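Local coordinates for protein NADP-dependent alcohol dehydrogenase (Entamoeba histolytica, PDB 2OUI) that catalyses the NADP-dependent, reversible oxidation of alcohols to aldehydes or ketones, probably using its bound zinc ion to activate the substrate oxygen, at residues Pro31-Trp45 with Leu327-Asn339. The protein carries 1 engineered substitution. Residues are numbered along the deposited sequence; the frame is centred on the assembly and turned at random.
Sequences PLALAPCTSDTHTVW and LEKVEDALMLMKN. With ZN (zinc ion), chain E; EDO (1,2-ethanediol), chain I; CAC (cacodylate ion), chain H; NO3 (nitrate ion), chain F.
Pro36 presses the CB-CG corner of its ring against helix 329-339: CG packs 3.5 Å from Met337 CG, tighter than usual for two carbons, and also meets the methyl of Ala333, while CB rests on the backbone at Leu334. A rigid proline ring and a small alanine suit this close approach, with backbones only 5.1 Å apart between the CA atoms of Pro36 and Leu334. Met337, bent at both chi2 and chi3, crosses the proline at about a right angle and brings CE within 3.7 Å of Thr38 OG1. Leu334 sends CD1 against Asp40 CB, the carboxylate being held by Ser113 and Gly58. Helix 38-45 crosses almost perpendicularly, at -82°, and Thr41 sets CG2 on the peptide joining Met337 and Lys338, 3.8 Å from Lys338 N; chi1 of 73° turns OG1 back to the carbonyl O of Thr38, 2.6 Å away, leaving the methyl for the contact. Lys338 lays its long aliphatic chain over one face of the Trp45 indole, CE 3.5 Å above the five-membered ring centre, and NZ adds a cation-pi contact. Met335 SD approaches the six-membered ring obliquely. Toward strand 27-34, Leu34 CD1 touches Leu327 CD1 and, at 3.5 Å, Val330 CG1. Beyond Pro36, Cys37 is the N-cap of helix 38-45: SG accepts from Ser39 N and binds zinc with His59 and Asp150, consistent with the catalytic zinc site of medium-chain alcohol dehydrogenases.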
loop_
_atom_site.group_PDB
_atom_site.type_symbol
_atom_site.label_atom_id
_atom_site.label_comp_id
_atom_site.label_asym_id
_atom_site.label_seq_id
_atom_site.Cartn_x
_atom_site.Cartn_y
_atom_site.Cartn_z
ATOM N N PRO A 31 30.466 14.418 -20.406
ATOM C CA PRO A 31 30.642 14.172 -18.958
ATOM C C PRO A 31 31.510 15.203 -18.238
ATOM O O PRO A 31 32.547 15.623 -18.784
ATOM C CB PRO A 31 31.370 12.820 -18.925
ATOM C CG PRO A 31 32.190 12.798 -20.200
ATOM C CD PRO A 31 31.250 13.466 -21.226
ATOM N N LEU A 32 31.094 15.573 -17.021
ATOM C CA LEU A 32 31.856 16.443 -16.112
ATOM C C LEU A 32 32.382 15.665 -14.913
ATOM O O LEU A 32 33.411 15.995 -14.377
ATOM C CB LEU A 32 30.980 17.572 -15.582
ATOM C CG LEU A 32 30.435 18.607 -16.569
ATOM C CD1 LEU A 32 29.547 19.557 -15.797
ATOM C CD2 LEU A 32 31.580 19.342 -17.251
ATOM N N ALA A 33 31.648 14.644 -14.480
ATOM C CA ALA A 33 32.158 13.752 -13.442
ATOM C C ALA A 33 31.568 12.372 -13.708
ATOM O O ALA A 33 30.411 12.256 -14.124
ATOM C CB ALA A 33 31.803 14.263 -12.034
ATOM N N LEU A 34 32.397 11.342 -13.538
ATOM C CA LEU A 34 31.997 9.964 -13.858
ATOM C C LEU A 34 32.409 9.047 -12.735
ATOM O O LEU A 34 33.400 9.324 -12.065
ATOM C CB LEU A 34 32.738 9.493 -15.132
ATOM C CG LEU A 34 32.341 10.206 -16.439
ATOM C CD1 LEU A 34 33.279 9.785 -17.574
ATOM C CD2 LEU A 34 30.866 9.946 -16.821
ATOM N N ALA A 35 31.686 7.945 -12.554
ATOM C CA ALA A 35 32.117 6.910 -11.593
ATOM C C ALA A 35 31.888 5.519 -12.196
ATOM O O ALA A 35 30.936 5.338 -12.958
ATOM C CB ALA A 35 31.350 7.045 -10.283
ATOM N N PRO A 36 32.757 4.548 -11.869
ATOM C CA PRO A 36 32.570 3.151 -12.286
ATOM C C PRO A 36 31.746 2.355 -11.276
ATOM O O PRO A 36 31.638 2.754 -10.103
ATOM C CB PRO A 36 33.985 2.611 -12.291
ATOM C CG PRO A 36 34.604 3.307 -11.090
ATOM C CD PRO A 36 33.988 4.710 -11.072
ATOM N N CYS A 37 31.168 1.242 -11.731
ATOM C CA CYS A 37 30.251 0.453 -10.910
ATOM C C CYS A 37 30.654 -0.998 -10.958
ATOM O O CYS A 37 31.066 -1.487 -11.987
ATOM C CB CYS A 37 28.817 0.571 -11.455
ATOM S SG CYS A 37 27.602 -0.159 -10.305
ATOM N N THR A 38 30.513 -1.679 -9.826
ATOM C CA THR A 38 30.658 -3.129 -9.737
ATOM C C THR A 38 29.819 -3.837 -10.801
ATOM O O THR A 38 30.235 -4.852 -11.344
ATOM C CB THR A 38 30.214 -3.598 -8.326
ATOM O OG1 THR A 38 30.961 -2.859 -7.342
ATOM C CG2 THR A 38 30.508 -5.069 -8.124
ATOM N N SER A 39 28.649 -3.292 -11.120
ATOM C CA SER A 39 27.779 -3.940 -12.112
ATOM C C SER A 39 28.519 -4.161 -13.414
ATOM O O SER A 39 28.384 -5.208 -14.053
ATOM C CB SER A 39 26.517 -3.133 -12.372
ATOM O OG SER A 39 25.765 -3.008 -11.183
ATOM N N ASP A 40 29.305 -3.170 -13.833
ATOM C CA ASP A 40 30.024 -3.313 -15.093
ATOM C C ASP A 40 31.105 -4.386 -15.047
ATOM O O ASP A 40 31.443 -4.970 -16.085
ATOM C CB ASP A 40 30.613 -1.970 -15.535
ATOM C CG ASP A 40 29.575 -1.078 -16.248
ATOM O OD1 ASP A 40 28.420 -1.524 -16.498
ATOM O OD2 ASP A 40 29.936 0.063 -16.595
ATOM N N THR A 41 31.640 -4.658 -13.855
ATOM C CA THR A 41 32.551 -5.794 -13.709
ATOM C C THR A 41 31.809 -7.143 -13.888
ATOM O O THR A 41 32.355 -8.057 -14.515
ATOM C CB THR A 41 33.366 -5.765 -12.364
ATOM O OG1 THR A 41 32.506 -6.085 -11.265
ATOM C CG2 THR A 41 33.985 -4.393 -12.127
ATOM N N HIS A 42 30.579 -7.259 -13.367
ATOM C CA HIS A 42 29.760 -8.480 -13.598
ATOM C C HIS A 42 29.479 -8.620 -15.097
ATOM O O HIS A 42 29.647 -9.689 -15.682
ATOM C CB HIS A 42 28.403 -8.458 -12.867
ATOM C CG HIS A 42 28.479 -8.237 -11.383
ATOM N ND1 HIS A 42 29.571 -8.593 -10.620
ATOM C CD2 HIS A 42 27.558 -7.741 -10.514
ATOM C CE1 HIS A 42 29.333 -8.305 -9.349
ATOM N NE2 HIS A 42 28.122 -7.776 -9.261
ATOM N N THR A 43 29.064 -7.519 -15.719
ATOM C CA THR A 43 28.726 -7.530 -17.146
ATOM C C THR A 43 29.912 -7.953 -18.007
ATOM O O THR A 43 29.771 -8.831 -18.871
ATOM C CB THR A 43 28.157 -6.150 -17.557
ATOM O OG1 THR A 43 26.978 -5.900 -16.785
ATOM C CG2 THR A 43 27.852 -6.081 -19.060
ATOM N N VAL A 44 31.088 -7.353 -17.771
ATOM C CA VAL A 44 32.274 -7.644 -18.591
ATOM C C VAL A 44 32.931 -8.988 -18.246
ATOM O O VAL A 44 33.131 -9.835 -19.126
ATOM C CB VAL A 44 33.349 -6.507 -18.519
ATOM C CG1 VAL A 44 34.632 -6.895 -19.274
ATOM C CG2 VAL A 44 32.793 -5.191 -19.043
ATOM N N TRP A 45 33.277 -9.199 -16.976
ATOM C CA TRP A 45 34.126 -10.357 -16.678
ATOM C C TRP A 45 33.328 -11.623 -16.311
ATOM O O TRP A 45 33.837 -12.725 -16.455
ATOM C CB TRP A 45 35.232 -10.025 -15.657
ATOM C CG TRP A 45 36.342 -9.138 -16.240
ATOM C CD1 TRP A 45 37.436 -9.542 -16.953
ATOM C CD2 TRP A 45 36.435 -7.711 -16.136
ATOM N NE1 TRP A 45 38.207 -8.456 -17.298
ATOM C CE2 TRP A 45 37.610 -7.320 -16.812
ATOM C CE3 TRP A 45 35.639 -6.723 -15.522
ATOM C CZ2 TRP A 45 38.004 -5.986 -16.906
ATOM C CZ3 TRP A 45 36.033 -5.400 -15.616
ATOM C CH2 TRP A 45 37.202 -5.043 -16.307
ATOM N N LEU A 327 39.288 12.079 -18.841
ATOM C CA LEU A 327 38.440 11.007 -19.348
ATOM C C LEU A 327 39.154 9.650 -19.410
ATOM O O LEU A 327 38.550 8.627 -19.106
ATOM C CB LEU A 327 37.859 11.368 -20.714
ATOM C CG LEU A 327 36.880 10.351 -21.328
ATOM C CD1 LEU A 327 35.665 10.071 -20.459
ATOM C CD2 LEU A 327 36.418 10.812 -22.737
ATOM N N GLU A 328 40.437 9.649 -19.772
ATOM C CA GLU A 328 41.203 8.413 -19.899
ATOM C C GLU A 328 41.218 7.654 -18.581
ATOM O O GLU A 328 41.279 6.421 -18.577
ATOM C CB GLU A 328 42.647 8.670 -20.330
ATOM C CG GLU A 328 42.885 10.026 -20.965
ATOM C CD GLU A 328 43.101 11.114 -19.929
ATOM O OE1 GLU A 328 42.402 12.155 -20.014
ATOM O OE2 GLU A 328 43.959 10.915 -19.034
ATOM N N LYS A 329 41.126 8.374 -17.462
ATOM C CA LYS A 329 41.214 7.708 -16.151
ATOM C C LYS A 329 40.011 6.851 -15.761
ATOM O O LYS A 329 40.096 6.135 -14.763
ATOM C CB LYS A 329 41.536 8.698 -15.024
ATOM C CG LYS A 329 42.821 9.475 -15.207
ATOM C CD LYS A 329 44.035 8.593 -15.302
ATOM C CE LYS A 329 45.258 9.435 -15.647
ATOM N NZ LYS A 329 46.471 8.596 -15.768
ATOM N N VAL A 330 38.917 6.881 -16.530
ATOM C CA VAL A 330 37.789 5.966 -16.250
ATOM C C VAL A 330 38.231 4.513 -16.368
ATOM O O VAL A 330 37.690 3.641 -15.678
ATOM C CB VAL A 330 36.483 6.220 -17.074
ATOM C CG1 VAL A 330 35.941 7.607 -16.802
ATOM C CG2 VAL A 330 36.677 5.993 -18.564
ATOM N N GLU A 331 39.217 4.249 -17.227
ATOM C CA GLU A 331 39.724 2.886 -17.329
ATOM C C GLU A 331 40.394 2.447 -16.029
ATOM O O GLU A 331 40.084 1.366 -15.490
ATOM C CB GLU A 331 40.663 2.733 -18.510
ATOM C CG GLU A 331 41.112 1.301 -18.711
ATOM C CD GLU A 331 41.800 1.105 -20.045
ATOM O OE1 GLU A 331 42.408 2.074 -20.555
ATOM O OE2 GLU A 331 41.733 -0.019 -20.577
ATOM N N ASP A 332 41.274 3.297 -15.507
ATOM C CA ASP A 332 41.898 3.070 -14.195
ATOM C C ASP A 332 40.851 2.889 -13.107
ATOM O O ASP A 332 40.945 1.952 -12.294
ATOM C CB ASP A 332 42.812 4.239 -13.831
ATOM C CG ASP A 332 43.827 4.547 -14.907
ATOM O OD1 ASP A 332 43.440 4.900 -16.048
ATOM O OD2 ASP A 332 45.029 4.454 -14.597
ATOM N N ALA A 333 39.844 3.766 -13.102
ATOM C CA ALA A 333 38.802 3.725 -12.099
ATOM C C ALA A 333 38.007 2.424 -12.194
ATOM O O ALA A 333 37.684 1.812 -11.170
ATOM C CB ALA A 333 37.879 4.916 -12.229
ATOM N N LEU A 334 37.694 1.981 -13.408
ATOM C CA LEU A 334 36.907 0.744 -13.537
ATOM C C LEU A 334 37.716 -0.461 -13.053
ATOM O O LEU A 334 37.172 -1.356 -12.409
ATOM C CB LEU A 334 36.422 0.522 -14.974
ATOM C CG LEU A 334 35.600 -0.748 -15.251
ATOM C CD1 LEU A 334 34.324 -0.844 -14.398
ATOM C CD2 LEU A 334 35.276 -0.845 -16.749
ATOM N N MET A 335 39.009 -0.461 -13.342
ATOM C CA MET A 335 39.910 -1.543 -12.890
ATOM C C MET A 335 39.994 -1.696 -11.369
ATOM O O MET A 335 40.165 -2.814 -10.863
ATOM C CB MET A 335 41.295 -1.382 -13.491
ATOM C CG MET A 335 41.357 -1.663 -14.985
ATOM S SD MET A 335 40.551 -3.210 -15.469
ATOM C CE MET A 335 41.327 -3.470 -17.053
ATOM N N LEU A 336 39.845 -0.583 -10.647
ATOM C CA LEU A 336 39.724 -0.600 -9.184
ATOM C C LEU A 336 38.506 -1.370 -8.717
ATOM O O LEU A 336 38.575 -2.068 -7.711
ATOM C CB LEU A 336 39.639 0.825 -8.610
ATOM C CG LEU A 336 40.906 1.675 -8.437
ATOM C CD1 LEU A 336 40.513 3.073 -7.945
ATOM C CD2 LEU A 336 41.855 1.016 -7.462
ATOM N N MET A 337 37.392 -1.237 -9.432
ATOM C CA MET A 337 36.150 -1.903 -9.041
ATOM C C MET A 337 36.262 -3.409 -9.208
ATOM O O MET A 337 35.569 -4.182 -8.510
ATOM C CB MET A 337 34.947 -1.388 -9.848
ATOM C CG MET A 337 34.688 0.098 -9.713
ATOM S SD MET A 337 34.504 0.656 -8.008
ATOM C CE MET A 337 32.780 0.357 -7.675
ATOM N N LYS A 338 37.118 -3.804 -10.149
ATOM C CA LYS A 338 37.393 -5.201 -10.436
ATOM C C LYS A 338 38.350 -5.759 -9.379
ATOM O O LYS A 338 38.091 -6.810 -8.798
ATOM C CB LYS A 338 38.011 -5.355 -11.828
ATOM C CG LYS A 338 38.137 -6.815 -12.278
ATOM C CD LYS A 338 39.246 -6.995 -13.305
ATOM C CE LYS A 338 39.241 -8.402 -13.888
ATOM N NZ LYS A 338 38.846 -9.429 -12.892
ATOM N N ASN A 339 39.433 -5.034 -9.119
ATOM C CA ASN A 339 40.466 -5.487 -8.158
ATOM C C ASN A 339 40.145 -5.332 -6.654
ATOM O O ASN A 339 40.603 -6.139 -5.832
ATOM C CB ASN A 339 41.795 -4.843 -8.517
ATOM C CG ASN A 339 42.267 -5.258 -9.900
ATOM O OD1 ASN A 339 42.019 -6.385 -10.335
ATOM N ND2 ASN A 339 42.943 -4.350 -10.605
HETATM ZN ZN ZN E . 25.741 0.564 -11.312
HETATM C C1 EDO I . 24.144 -2.621 -7.873
HETATM O O1 EDO I . 23.820 -3.940 -7.410
HETATM C C2 EDO I . 25.659 -2.459 -7.968
HETATM O O2 EDO I . 26.338 -3.645 -8.425
HETATM AS AS CAC H . 22.849 -0.837 -11.284
HETATM O O1 CAC H . 22.502 -0.426 -9.638
HETATM O O2 CAC H . 24.590 -0.973 -11.537
HETATM C C1 CAC H . 22.207 -2.623 -11.742
HETATM C C2 CAC H . 22.159 0.521 -12.519
HETATM N N NO3 F . 28.467 -2.222 -4.660
HETATM O O1 NO3 F . 29.195 -1.670 -5.727
HETATM O O2 NO3 F . 27.972 -1.404 -3.668
HETATM O O3 NO3 F . 28.236 -3.600 -4.581
#